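Local coordinates for thiamine-monophosphate kinase (Stenotrophomonas maltophilia, PDB 6XEP), which probably catalyses the ATP-dependent phosphorylation of thiamine monophosphate to thiamine diphosphate, the active form of vitamin B1, with magnesium, at residues S10-A15 with G35-L40; R27-L32 with P90-L95; V50-T55 with V139-Q144; T66-I71 with I107-D112. All blocks are in the same frame, centred on the assembly; numbering follows the deposited sequence. Where two conformers were deposited one is given.

Contact 1 (S10-A15 with G35-L40); sequences SLAEFA and GDDAAL
Ala12 and Asp37 mark the closest passage of two irregular loops, their CA atoms 5.7 Å apart, with Ala12 at positive phi (78°) and neither chain forming helix or strand here. Leu11 makes the largest single contribution. Its CG stands anti to the backbone N (chi1 -166°), which sets CG on the side of the 35-40 loop. There CD2 comes to 3.3 Å from the carbonyl oxygen Asp36 O, while lower down the same side chain CB lies 3.7 Å from Asp37 O. Leu11 CD1 lies 4.3 Å from Ala39 N. The leucine thus rests on main-chain atoms of the opposite loop, and its flank is completed by Leu32 and by Ile17 of helix 17-24. Ala12 adds a looser touch, its CB 4.1 Å from Asp37 OD1. On its own side, Leu11 CA sits 4.1 Å above the ring plane of Phe14, offset toward the rim.

The two aspartates send their carboxylates elsewhere. Asp36 OD2 accepts from Gly33 N and OD1 forms a salt bridge with Arg152 of the second subunit, whereas Asp37 OD2 pairs with Arg238 of that subunit. Asp37 is also predicted to bind magnesium, and the side chain of Leu11 is about 7 Å from that of Gly128, a predicted ATP-binding residue. Between these two loops the contact is purely van der Waals: an apolar branch packs on the backbone behind the aspartates, while the acidic groups remain engaged at the dimer interface, probably close to where metal and nucleotide would bind.

Contact 2 (R27-L32 with P90-L95); sequences RDDILL and PAWCTL. With NA (sodium ion), chain D.
Arg27 reaches across to Ala91 and Trp92 with a side chain bent at chi2 and chi3. From CB the chain runs through CG and CD to NE, which donates almost straight to Asp29 OD1 at 2.9 Å. Beyond CZ, NH2 has two acceptors: Asp29 OD2, at 2.9 Å, and the carbonyl oxygen Ala91 O, at 3.0 Å and approached from above the carbonyl plane. NH1 makes a weak bond to Asp122 O. The guanidinium therefore grips the carboxylate side-on, both oxygens using their syn lone pairs, with Ile30 CD1 lying 3.8 Å above one of its faces.

Residues 27-30 form a type I turn, whose carbonyls Arg27 O and Ile30 O bind a sodium ion together with Thr24 O and a water. In strand 89-99, Ala91 and Trp92 both face Met142 of neighbouring strand 136-145, a classic beta bulge. Trp92 NE1 donates to Asp29 OD2 over 2.9 Å, a bent bond (143°) from above the carboxylate plane, so this oxygen takes two hydrogen bonds, which would favour its charged form. The indole and carboxylate planes are 29° apart. At the ring edge Ile30 CD1 meets Trp92 CD1 at 3.7 Å, the two side chains running antiparallel.

Contact 3 (V50-T55 with V139-Q144); sequences VVTADT and VTAMGQ
Val51 meets two side chains of strand 136-145 on one face of the sheet. Toward Thr140 it crosses at a slant: CG1, anti to the backbone N (chi1 -178°), lies 3.4 Å from Thr140 CG2, tighter than usual for two methyls. It runs alongside Met142 in the same direction, CG2 being 3.8 Å from Met142 CG. Ala53 CB continues this face, 3.9 Å from Thr140 OG1. That hydroxyl pairs with Thr140 OG1 of the second subunit, which places this face at the dimer interface.

The strands are antiparallel, at 162°, and are neighbours in the mixed four-stranded sheet of the PurM-like N-terminal domain, strand 48-57 being outermost within this chain. Three hydrogen-bonded pairs, Val50 with Gly143, Thr52 with Ala141 and Asp54 with Val139, each supply two N-H...O bonds. Gly143 N to Val50 O, for example, spans 2.9 Å. Between them CA-H...O contacts fill in, such as Thr140 CA to Thr52 O at 3.2 Å.

On the other face, which looks toward helix 68-85, Thr52 sets OG1 3.7 Å from Ala141 CB. The same hydroxyl is hydrogen-bonded to Asn79 ND2. Val50 turns CG2 toward the backbone of Gly143, reaching Gly143 O at 3.8 Å. Asp54, also on this face, has its carboxylate close to that of Asp82, a meeting of like charges consistent with the magnesium sites predicted for both residues. Thr52 is likewise predicted to bind magnesium.

Contact 4 (T66-I71 with I107-D112); sequences TRAFDI and IEAFGD
Ala68 and Ala109 bring two helices together through their methyls, CB to CB at 3.7 Å. This is the first of the apolar contacts. Ala68 CB also lies 4.3 Å from Phe110 CB, and one turn on, Ile71 CG2 approaches Phe110 CE2 at 4.2 Å, these two side chains crossing at about a right angle. Phe110 has its CG anti to the backbone N (chi1 170°); its CE2 meets the backbone of Ile71 as well as CG2, and the ring packs on Leu95, Leu97 and Leu137 of the sheet. Trp106 meets the same ring within its own helix.

Backbone contacts form a second group. With alanines 68 and 109 at the crossing, the CA atoms of Phe69 and Phe110 come to 4.5 Å. Phe110 CA then points its hydrogen at Ala68 O over 3.4 Å, and Phe69 CA approaches Ala109 O over 3.3 Å in a more bent contact, a reciprocal CA-H...O pair. Helices 68-85 and 104-120 lie on the four-stranded sheet of the PurM-like N-terminal domain. Arg67 is the N-cap residue of the first of them, so the contact is made by its opening turn.

The third kind is van der Waals contact of a ring with aliphatic and main-chain atoms. Phe69 crosses Asp112 at about a right angle, with the ring and carboxylate planes 59° apart. Phe69 CD2 is 3.6 Å from Asp112 CB and CE2 3.5 Å from Asp112 C. The carboxylate itself is held by Arg19, through a salt bridge at OD1, while Arg203 packs on Phe69 and pairs with Asp70.

Contacts 1 and 2 alternate along the chain and touch, their centres 12 Å apart, at the small antiparallel sheet of strands 30-31 and 40-41. Contact 2 then meets contact 3, also 12 Å away, through neighbouring strands 89-99 and 136-145 of the four-stranded sheet. Contact 4, its centre 20 to 21 Å from the others, joins helices 68-85 and 104-120, within the sequence between the two strands of contact 3; it touches contact 2 where Phe110 packs on Leu95, and contact 1 through Ile107 and Ala15. Contacts 1, 2 and 3 reach the second subunit, while contact 4 does not. Contacts 1 and 3 hold residues predicted to bind magnesium; contacts 2 and 4 join the surrounding parts.

Contact 1 (S10-A15 with G35-L40)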
loop_
_atom_site.group_PDB
_atom_site.type_symbol
_atom_site.label_atom_id
_atom_site.label_comp_id
_atom_site.label_asym_id
_atom_site.label_seq_id
_atom_site.Cartn_x
_atom_site.Cartn_y
_atom_site.Cartn_z
ATOM N N SER A 10 2.985 3.894 12.410
ATOM C CA SER A 10 3.854 3.986 11.244
ATOM C C SER A 10 5.294 3.674 11.673
ATOM O O SER A 10 5.532 3.116 12.751
ATOM C CB SER A 10 3.708 5.361 10.577
ATOM O OG SER A 10 4.106 6.402 11.451
ATOM N N LEU A 11 6.266 4.028 10.825
ATOM C CA LEU A 11 7.694 3.890 11.097
ATOM C C LEU A 11 8.059 4.464 12.466
ATOM O O LEU A 11 7.289 5.242 13.039
ATOM C CB LEU A 11 8.474 4.582 9.973
ATOM C CG LEU A 11 9.967 4.366 9.770
ATOM C CD1 LEU A 11 10.278 4.577 8.321
ATOM C CD2 LEU A 11 10.786 5.338 10.617
ATOM N N ALA A 12 9.219 4.061 12.996
ATOM C CA ALA A 12 9.741 4.431 14.314
ATOM C C ALA A 12 9.045 3.630 15.408
ATOM O O ALA A 12 9.685 3.202 16.374
ATOM C CB ALA A 12 9.619 5.936 14.579
ATOM N N GLU A 13 7.736 3.413 15.258
ATOM C CA GLU A 13 6.985 2.534 16.144
ATOM C C GLU A 13 6.962 1.083 15.667
ATOM O O GLU A 13 6.545 0.205 16.433
ATOM C CB GLU A 13 5.544 3.047 16.296
ATOM N N PHE A 14 7.379 0.814 14.429
ATOM C CA PHE A 14 7.352 -0.544 13.895
ATOM C C PHE A 14 8.168 -1.479 14.768
ATOM O O PHE A 14 9.270 -1.139 15.196
ATOM C CB PHE A 14 7.927 -0.572 12.485
ATOM C CG PHE A 14 6.928 -0.313 11.412
ATOM C CD1 PHE A 14 5.714 0.292 11.701
ATOM C CD2 PHE A 14 7.196 -0.693 10.110
ATOM C CE1 PHE A 14 4.787 0.525 10.699
ATOM C CE2 PHE A 14 6.276 -0.468 9.105
ATOM C CZ PHE A 14 5.071 0.138 9.403
ATOM N N ALA A 15 7.636 -2.678 15.023
ATOM C CA ALA A 15 8.439 -3.673 15.726
ATOM C C ALA A 15 9.703 -4.011 14.943
ATOM O O ALA A 15 10.722 -4.374 15.539
ATOM C CB ALA A 15 7.616 -4.937 15.977
ATOM N N GLY A 35 15.595 8.251 15.025
ATOM C CA GLY A 35 14.639 9.323 15.257
ATOM C C GLY A 35 13.697 9.633 14.109
ATOM O O GLY A 35 12.489 9.759 14.335
ATOM N N ASP A 36 14.226 9.762 12.881
ATOM C CA ASP A 36 13.417 10.088 11.707
ATOM C C ASP A 36 12.117 9.310 11.714
ATOM O O ASP A 36 12.106 8.098 11.949
ATOM C CB ASP A 36 14.144 9.780 10.394
ATOM C CG ASP A 36 15.261 10.756 10.085
ATOM O OD1 ASP A 36 15.276 11.885 10.620
ATOM O OD2 ASP A 36 16.136 10.380 9.282
ATOM N N ASP A 37 11.026 10.011 11.434
ATOM C CA ASP A 37 9.704 9.411 11.444
ATOM C C ASP A 37 9.257 8.943 10.070
ATOM O O ASP A 37 8.234 8.265 9.965
ATOM C CB ASP A 37 8.701 10.417 12.004
ATOM C CG ASP A 37 9.041 10.824 13.408
ATOM O OD1 ASP A 37 8.926 9.949 14.289
ATOM O OD2 ASP A 37 9.461 11.991 13.627
ATOM N N ALA A 38 9.997 9.281 9.020
ATOM C CA ALA A 38 9.654 8.833 7.679
ATOM C C ALA A 38 10.908 8.916 6.823
ATOM O O ALA A 38 11.767 9.774 7.046
ATOM C CB ALA A 38 8.534 9.677 7.060
ATOM N N ALA A 39 10.995 8.030 5.847
ATOM C CA ALA A 39 12.158 7.985 4.978
ATOM C C ALA A 39 11.991 8.950 3.811
ATOM O O ALA A 39 10.890 9.143 3.291
ATOM C CB ALA A 39 12.372 6.575 4.445
ATOM N N LEU A 40 13.093 9.553 3.399
ATOM C CA LEU A 40 13.127 10.334 2.168
ATOM C C LEU A 40 13.781 9.464 1.104
ATOM O O LEU A 40 14.894 8.968 1.308
ATOM C CB LEU A 40 13.897 11.640 2.358
ATOM C CG LEU A 40 13.387 12.576 3.457
ATOM C CD1 LEU A 40 14.416 13.641 3.765
ATOM C CD2 LEU A 40 12.121 13.224 3.002
#

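Contact 2 (R27-L32 with P90-L95)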
loop_
_atom_site.group_PDB
_atom_site.type_symbol
_atom_site.label_atom_id
_atom_site.label_comp_id
_atom_site.label_asym_id
_atom_site.label_seq_id
_atom_site.Cartn_x
_atom_site.Cartn_y
_atom_site.Cartn_z
ATOM N N ARG A 27 21.919 2.007 2.005
ATOM C CA ARG A 27 21.274 2.407 0.754
ATOM C C ARG A 27 21.453 3.910 0.603
ATOM O O ARG A 27 20.905 4.679 1.398
ATOM C CB ARG A 27 19.795 2.032 0.775
ATOM C CG ARG A 27 19.532 0.547 0.648
ATOM C CD ARG A 27 19.635 0.128 -0.811
ATOM N NE ARG A 27 18.593 0.763 -1.605
ATOM C CZ ARG A 27 17.462 0.166 -1.958
ATOM N NH1 ARG A 27 17.218 -1.092 -1.587
ATOM N NH2 ARG A 27 16.566 0.831 -2.674
ATOM N N ASP A 28 22.208 4.348 -0.409
ATOM C CA ASP A 28 22.429 5.781 -0.577
ATOM C C ASP A 28 21.202 6.518 -1.111
ATOM O O ASP A 28 21.196 7.754 -1.106
ATOM C CB ASP A 28 23.622 6.028 -1.506
ATOM C CG ASP A 28 24.938 5.554 -0.915
ATOM O OD1 ASP A 28 24.974 5.162 0.272
ATOM O OD2 ASP A 28 25.944 5.580 -1.654
ATOM N N ASP A 29 20.171 5.802 -1.568
ATOM C CA ASP A 29 18.951 6.414 -2.093
ATOM C C ASP A 29 17.852 6.535 -1.042
ATOM O O ASP A 29 16.728 6.924 -1.373
ATOM C CB ASP A 29 18.415 5.612 -3.286
ATOM C CG ASP A 29 18.151 4.161 -2.935
ATOM O OD1 ASP A 29 19.016 3.548 -2.269
ATOM O OD2 ASP A 29 17.091 3.638 -3.325
ATOM N N ILE A 30 18.143 6.201 0.210
ATOM C CA ILE A 30 17.157 6.230 1.284
ATOM C C ILE A 30 17.759 6.993 2.451
ATOM O O ILE A 30 18.809 6.601 2.975
ATOM C CB ILE A 30 16.766 4.822 1.736
ATOM C CG1 ILE A 30 16.338 3.965 0.540
ATOM C CG2 ILE A 30 15.703 4.890 2.831
ATOM C CD1 ILE A 30 15.995 2.572 0.908
ATOM N N LEU A 31 17.099 8.057 2.867
ATOM C CA LEU A 31 17.523 8.837 4.023
ATOM C C LEU A 31 16.575 8.481 5.163
ATOM O O LEU A 31 15.393 8.832 5.117
ATOM C CB LEU A 31 17.488 10.326 3.700
ATOM C CG LEU A 31 18.333 11.312 4.487
ATOM C CD1 LEU A 31 19.813 10.990 4.315
ATOM C CD2 LEU A 31 18.023 12.738 4.021
ATOM N N LEU A 32 17.080 7.762 6.168
ATOM C CA LEU A 32 16.243 7.348 7.301
ATOM C C LEU A 32 17.143 7.253 8.541
ATOM O O LEU A 32 17.757 6.218 8.803
ATOM C CB LEU A 32 15.530 6.034 7.035
ATOM C CG LEU A 32 14.647 5.573 8.198
ATOM C CD1 LEU A 32 13.585 6.637 8.519
ATOM C CD2 LEU A 32 14.000 4.219 7.918
ATOM N N PRO A 90 13.334 -3.798 -8.451
ATOM C CA PRO A 90 12.747 -3.420 -7.157
ATOM C C PRO A 90 13.614 -2.415 -6.406
ATOM O O PRO A 90 14.847 -2.466 -6.448
ATOM C CB PRO A 90 12.665 -4.750 -6.393
ATOM C CG PRO A 90 12.714 -5.810 -7.430
ATOM C CD PRO A 90 13.562 -5.251 -8.546
ATOM N N ALA A 91 12.943 -1.483 -5.729
ATOM C CA ALA A 91 13.608 -0.407 -5.009
ATOM C C ALA A 91 13.129 -0.356 -3.565
ATOM O O ALA A 91 13.911 -0.594 -2.640
ATOM C CB ALA A 91 13.357 0.938 -5.701
ATOM N N TRP A 92 11.850 -0.043 -3.368
ATOM C CA TRP A 92 11.313 0.227 -2.041
ATOM C C TRP A 92 9.955 -0.450 -1.882
ATOM O O TRP A 92 9.267 -0.760 -2.861
ATOM C CB TRP A 92 11.161 1.732 -1.790
ATOM C CG TRP A 92 12.271 2.577 -2.319
ATOM C CD1 TRP A 92 13.563 2.595 -1.877
ATOM C CD2 TRP A 92 12.189 3.575 -3.350
ATOM N NE1 TRP A 92 14.296 3.526 -2.577
ATOM C CE2 TRP A 92 13.482 4.131 -3.495
ATOM C CE3 TRP A 92 11.162 4.035 -4.175
ATOM C CZ2 TRP A 92 13.770 5.130 -4.425
ATOM C CZ3 TRP A 92 11.448 5.035 -5.104
ATOM C CH2 TRP A 92 12.747 5.562 -5.222
ATOM N N CYS A 93 9.551 -0.671 -0.631
ATOM C CA CYS A 93 8.194 -1.156 -0.411
ATOM C C CYS A 93 7.642 -0.654 0.915
ATOM O O CYS A 93 8.380 -0.210 1.802
ATOM C CB CYS A 93 8.124 -2.684 -0.475
ATOM S SG CYS A 93 9.088 -3.510 0.758
ATOM N N THR A 94 6.316 -0.720 1.032
ATOM C CA THR A 94 5.628 -0.446 2.288
ATOM C C THR A 94 4.853 -1.686 2.694
ATOM O O THR A 94 4.527 -2.541 1.872
ATOM C CB THR A 94 4.658 0.732 2.189
ATOM O OG1 THR A 94 3.675 0.447 1.194
ATOM C CG2 THR A 94 5.408 2.041 1.853
ATOM N N LEU A 95 4.575 -1.778 3.986
ATOM C CA LEU A 95 3.876 -2.931 4.539
ATOM C C LEU A 95 2.813 -2.419 5.487
ATOM O O LEU A 95 3.138 -1.716 6.443
ATOM C CB LEU A 95 4.852 -3.838 5.279
ATOM C CG LEU A 95 4.299 -4.978 6.115
ATOM C CD1 LEU A 95 3.655 -6.020 5.219
ATOM C CD2 LEU A 95 5.451 -5.551 6.896
HETATM NA NA NA D . 20.707 5.544 3.639
HETATM O O HOH W 1 19.879 6.237 6.226
#

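Contact 3 (V50-T55 with V139-Q144)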
loop_
_atom_site.group_PDB
_atom_site.type_symbol
_atom_site.label_atom_id
_atom_site.label_comp_id
_atom_site.label_asym_id
_atom_site.label_seq_id
_atom_site.Cartn_x
_atom_site.Cartn_y
_atom_site.Cartn_z
ATOM N N VAL A 50 7.406 2.276 -11.304
ATOM C CA VAL A 50 6.186 1.489 -11.436
ATOM C C VAL A 50 5.860 0.929 -10.067
ATOM O O VAL A 50 6.750 0.629 -9.268
ATOM C CB VAL A 50 6.281 0.344 -12.464
ATOM C CG1 VAL A 50 6.520 0.897 -13.813
ATOM C CG2 VAL A 50 7.373 -0.603 -12.109
ATOM N N VAL A 51 4.572 0.808 -9.786
ATOM C CA VAL A 51 4.119 0.511 -8.440
ATOM C C VAL A 51 3.111 -0.616 -8.520
ATOM O O VAL A 51 2.223 -0.598 -9.386
ATOM C CB VAL A 51 3.488 1.746 -7.772
ATOM C CG1 VAL A 51 3.086 1.415 -6.371
ATOM C CG2 VAL A 51 4.471 2.909 -7.778
ATOM N N THR A 52 3.251 -1.592 -7.631
ATOM C CA THR A 52 2.346 -2.725 -7.532
ATOM C C THR A 52 1.816 -2.809 -6.113
ATOM O O THR A 52 2.476 -2.376 -5.173
ATOM C CB THR A 52 3.030 -4.056 -7.878
ATOM O OG1 THR A 52 4.008 -4.370 -6.883
ATOM C CG2 THR A 52 3.704 -3.982 -9.223
ATOM N N ALA A 53 0.624 -3.383 -5.960
ATOM C CA ALA A 53 0.065 -3.518 -4.625
ATOM C C ALA A 53 -0.787 -4.771 -4.602
ATOM O O ALA A 53 -1.531 -5.029 -5.545
ATOM C CB ALA A 53 -0.790 -2.314 -4.219
ATOM N N ASP A 54 -0.671 -5.532 -3.520
ATOM C CA ASP A 54 -1.402 -6.781 -3.350
ATOM C C ASP A 54 -1.741 -6.920 -1.878
ATOM O O ASP A 54 -0.948 -6.527 -1.020
ATOM C CB ASP A 54 -0.572 -7.988 -3.801
ATOM C CG ASP A 54 -0.255 -7.967 -5.290
ATOM O OD1 ASP A 54 0.853 -7.504 -5.647
ATOM O OD2 ASP A 54 -1.112 -8.404 -6.105
ATOM N N THR A 55 -2.916 -7.462 -1.583
ATOM C CA THR A 55 -3.282 -7.765 -0.209
ATOM C C THR A 55 -3.456 -9.268 -0.089
ATOM O O THR A 55 -4.088 -9.880 -0.950
ATOM C CB THR A 55 -4.566 -7.046 0.209
ATOM O OG1 THR A 55 -4.331 -5.633 0.234
ATOM C CG2 THR A 55 -5.009 -7.516 1.591
ATOM N N VAL A 139 0.943 -5.057 0.757
ATOM C CA VAL A 139 2.274 -4.578 0.416
ATOM C C VAL A 139 2.184 -3.763 -0.862
ATOM O O VAL A 139 1.484 -4.133 -1.811
ATOM C CB VAL A 139 3.300 -5.717 0.257
ATOM C CG1 VAL A 139 4.577 -5.201 -0.427
ATOM C CG2 VAL A 139 3.667 -6.269 1.592
ATOM N N THR A 140 2.858 -2.627 -0.861
ATOM C CA THR A 140 3.036 -1.826 -2.054
ATOM C C THR A 140 4.515 -1.868 -2.370
ATOM O O THR A 140 5.331 -1.559 -1.502
ATOM C CB THR A 140 2.569 -0.389 -1.831
ATOM O OG1 THR A 140 1.189 -0.404 -1.469
ATOM C CG2 THR A 140 2.698 0.424 -3.101
ATOM N N ALA A 141 4.859 -2.268 -3.591
ATOM C CA ALA A 141 6.251 -2.357 -3.998
ATOM C C ALA A 141 6.507 -1.404 -5.158
ATOM O O ALA A 141 5.718 -1.323 -6.103
ATOM C CB ALA A 141 6.623 -3.777 -4.384
ATOM N N MET A 142 7.614 -0.681 -5.075
ATOM C CA MET A 142 8.002 0.309 -6.073
ATOM C C MET A 142 9.268 -0.169 -6.764
ATOM O O MET A 142 10.251 -0.484 -6.093
ATOM C CB MET A 142 8.255 1.677 -5.432
ATOM C CG MET A 142 7.009 2.453 -5.043
ATOM S SD MET A 142 7.134 3.120 -3.371
ATOM C CE MET A 142 7.050 1.592 -2.465
ATOM N N GLY A 143 9.235 -0.224 -8.102
ATOM C CA GLY A 143 10.384 -0.602 -8.894
ATOM C C GLY A 143 10.687 0.502 -9.898
ATOM O O GLY A 143 9.905 1.435 -10.070
ATOM N N GLN A 144 11.836 0.391 -10.561
ATOM C CA GLN A 144 12.241 1.408 -11.518
ATOM C C GLN A 144 12.610 0.763 -12.843
ATOM O O GLN A 144 13.109 -0.364 -12.873
ATOM C CB GLN A 144 13.405 2.233 -10.960
ATOM C CG GLN A 144 12.992 2.943 -9.682
ATOM C CD GLN A 144 14.055 3.850 -9.129
ATOM O OE1 GLN A 144 14.052 5.062 -9.384
ATOM N NE2 GLN A 144 14.963 3.280 -8.341
#

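Contact 4 (T66-I71 with I107-D112)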
loop_
_atom_site.group_PDB
_atom_site.type_symbol
_atom_site.label_atom_id
_atom_site.label_comp_id
_atom_site.label_asym_id
_atom_site.label_seq_id
_atom_site.Cartn_x
_atom_site.Cartn_y
_atom_site.Cartn_z
ATOM N N THR A 66 -0.970 -21.236 7.992
ATOM C CA THR A 66 0.319 -20.820 7.434
ATOM C C THR A 66 1.138 -20.099 8.502
ATOM O O THR A 66 0.627 -19.232 9.217
ATOM C CB THR A 66 0.134 -19.909 6.215
ATOM O OG1 THR A 66 -0.694 -20.554 5.227
ATOM C CG2 THR A 66 1.515 -19.589 5.582
ATOM N N ARG A 67 2.411 -20.473 8.624
ATOM C CA ARG A 67 3.264 -19.878 9.652
ATOM C C ARG A 67 3.689 -18.462 9.278
ATOM O O ARG A 67 3.744 -18.089 8.107
ATOM C CB ARG A 67 4.506 -20.744 9.878
ATOM C CG ARG A 67 4.201 -22.135 10.442
ATOM C CD ARG A 67 3.737 -22.083 11.860
ATOM N NE ARG A 67 4.808 -21.630 12.747
ATOM C CZ ARG A 67 5.746 -22.425 13.247
ATOM N NH1 ARG A 67 5.753 -23.722 12.954
ATOM N NH2 ARG A 67 6.678 -21.922 14.044
ATOM N N ALA A 68 4.007 -17.667 10.307
ATOM C CA ALA A 68 4.358 -16.257 10.113
ATOM C C ALA A 68 5.479 -16.058 9.089
ATOM O O ALA A 68 5.399 -15.169 8.233
ATOM C CB ALA A 68 4.752 -15.647 11.465
ATOM N N PHE A 69 6.559 -16.844 9.186
ATOM C CA PHE A 69 7.655 -16.681 8.224
ATOM C C PHE A 69 7.156 -16.823 6.791
ATOM O O PHE A 69 7.545 -16.058 5.908
ATOM C CB PHE A 69 8.759 -17.706 8.514
ATOM C CG PHE A 69 9.936 -17.642 7.564
ATOM C CD1 PHE A 69 9.898 -18.279 6.342
ATOM C CD2 PHE A 69 11.097 -16.993 7.935
ATOM C CE1 PHE A 69 10.970 -18.220 5.477
ATOM C CE2 PHE A 69 12.190 -16.935 7.091
ATOM C CZ PHE A 69 12.124 -17.548 5.857
ATOM N N ASP A 70 6.310 -17.813 6.537
ATOM C CA ASP A 70 5.843 -18.051 5.169
ATOM C C ASP A 70 4.888 -16.965 4.701
ATOM O O ASP A 70 4.876 -16.615 3.514
ATOM C CB ASP A 70 5.200 -19.433 5.118
ATOM C CG ASP A 70 6.163 -20.507 5.576
ATOM O OD1 ASP A 70 7.346 -20.422 5.174
ATOM O OD2 ASP A 70 5.766 -21.410 6.352
ATOM N N ILE A 71 4.083 -16.422 5.615
ATOM C CA ILE A 71 3.236 -15.288 5.271
ATOM C C ILE A 71 4.093 -14.088 4.895
ATOM O O ILE A 71 3.806 -13.383 3.921
ATOM C CB ILE A 71 2.281 -14.959 6.435
ATOM C CG1 ILE A 71 1.337 -16.130 6.688
ATOM C CG2 ILE A 71 1.464 -13.727 6.104
ATOM C CD1 ILE A 71 0.507 -15.947 7.956
ATOM N N ILE A 107 5.206 -11.131 14.783
ATOM C CA ILE A 107 5.719 -10.099 13.892
ATOM C C ILE A 107 7.200 -10.311 13.629
ATOM O O ILE A 107 7.677 -10.092 12.515
ATOM C CB ILE A 107 5.445 -8.700 14.471
ATOM C CG1 ILE A 107 3.954 -8.387 14.407
ATOM C CG2 ILE A 107 6.161 -7.638 13.664
ATOM C CD1 ILE A 107 3.607 -7.085 15.126
ATOM N N GLU A 108 7.952 -10.738 14.647
ATOM C CA GLU A 108 9.375 -11.006 14.451
ATOM C C GLU A 108 9.583 -12.125 13.434
ATOM O O GLU A 108 10.471 -12.044 12.579
ATOM C CB GLU A 108 10.020 -11.355 15.792
ATOM C CG GLU A 108 11.519 -11.605 15.739
ATOM C CD GLU A 108 12.188 -11.489 17.113
ATOM O OE1 GLU A 108 11.717 -12.122 18.084
ATOM O OE2 GLU A 108 13.194 -10.753 17.220
ATOM N N ALA A 109 8.775 -13.179 13.525
ATOM C CA ALA A 109 8.874 -14.298 12.593
ATOM C C ALA A 109 8.413 -13.899 11.201
ATOM O O ALA A 109 8.990 -14.330 10.196
ATOM C CB ALA A 109 8.038 -15.469 13.100
ATOM N N PHE A 110 7.353 -13.098 11.120
ATOM C CA PHE A 110 6.949 -12.548 9.833
ATOM C C PHE A 110 8.101 -11.758 9.228
ATOM O O PHE A 110 8.395 -11.886 8.038
ATOM C CB PHE A 110 5.715 -11.659 10.024
ATOM C CG PHE A 110 5.367 -10.848 8.815
ATOM C CD1 PHE A 110 5.997 -9.637 8.560
ATOM C CD2 PHE A 110 4.394 -11.275 7.955
ATOM C CE1 PHE A 110 5.673 -8.893 7.437
ATOM C CE2 PHE A 110 4.084 -10.531 6.821
ATOM C CZ PHE A 110 4.719 -9.340 6.577
ATOM N N GLY A 111 8.780 -10.957 10.052
ATOM C CA GLY A 111 9.885 -10.164 9.538
ATOM C C GLY A 111 11.015 -11.037 9.029
ATOM O O GLY A 111 11.648 -10.723 8.022
ATOM N N ASP A 112 11.272 -12.154 9.713
ATOM C CA ASP A 112 12.266 -13.107 9.219
ATOM C C ASP A 112 12.004 -13.461 7.760
ATOM O O ASP A 112 12.920 -13.448 6.929
ATOM C CB ASP A 112 12.253 -14.383 10.064
ATOM C CG ASP A 112 12.967 -14.237 11.380
ATOM O OD1 ASP A 112 13.661 -13.218 11.604
ATOM O OD2 ASP A 112 12.825 -15.171 12.197
#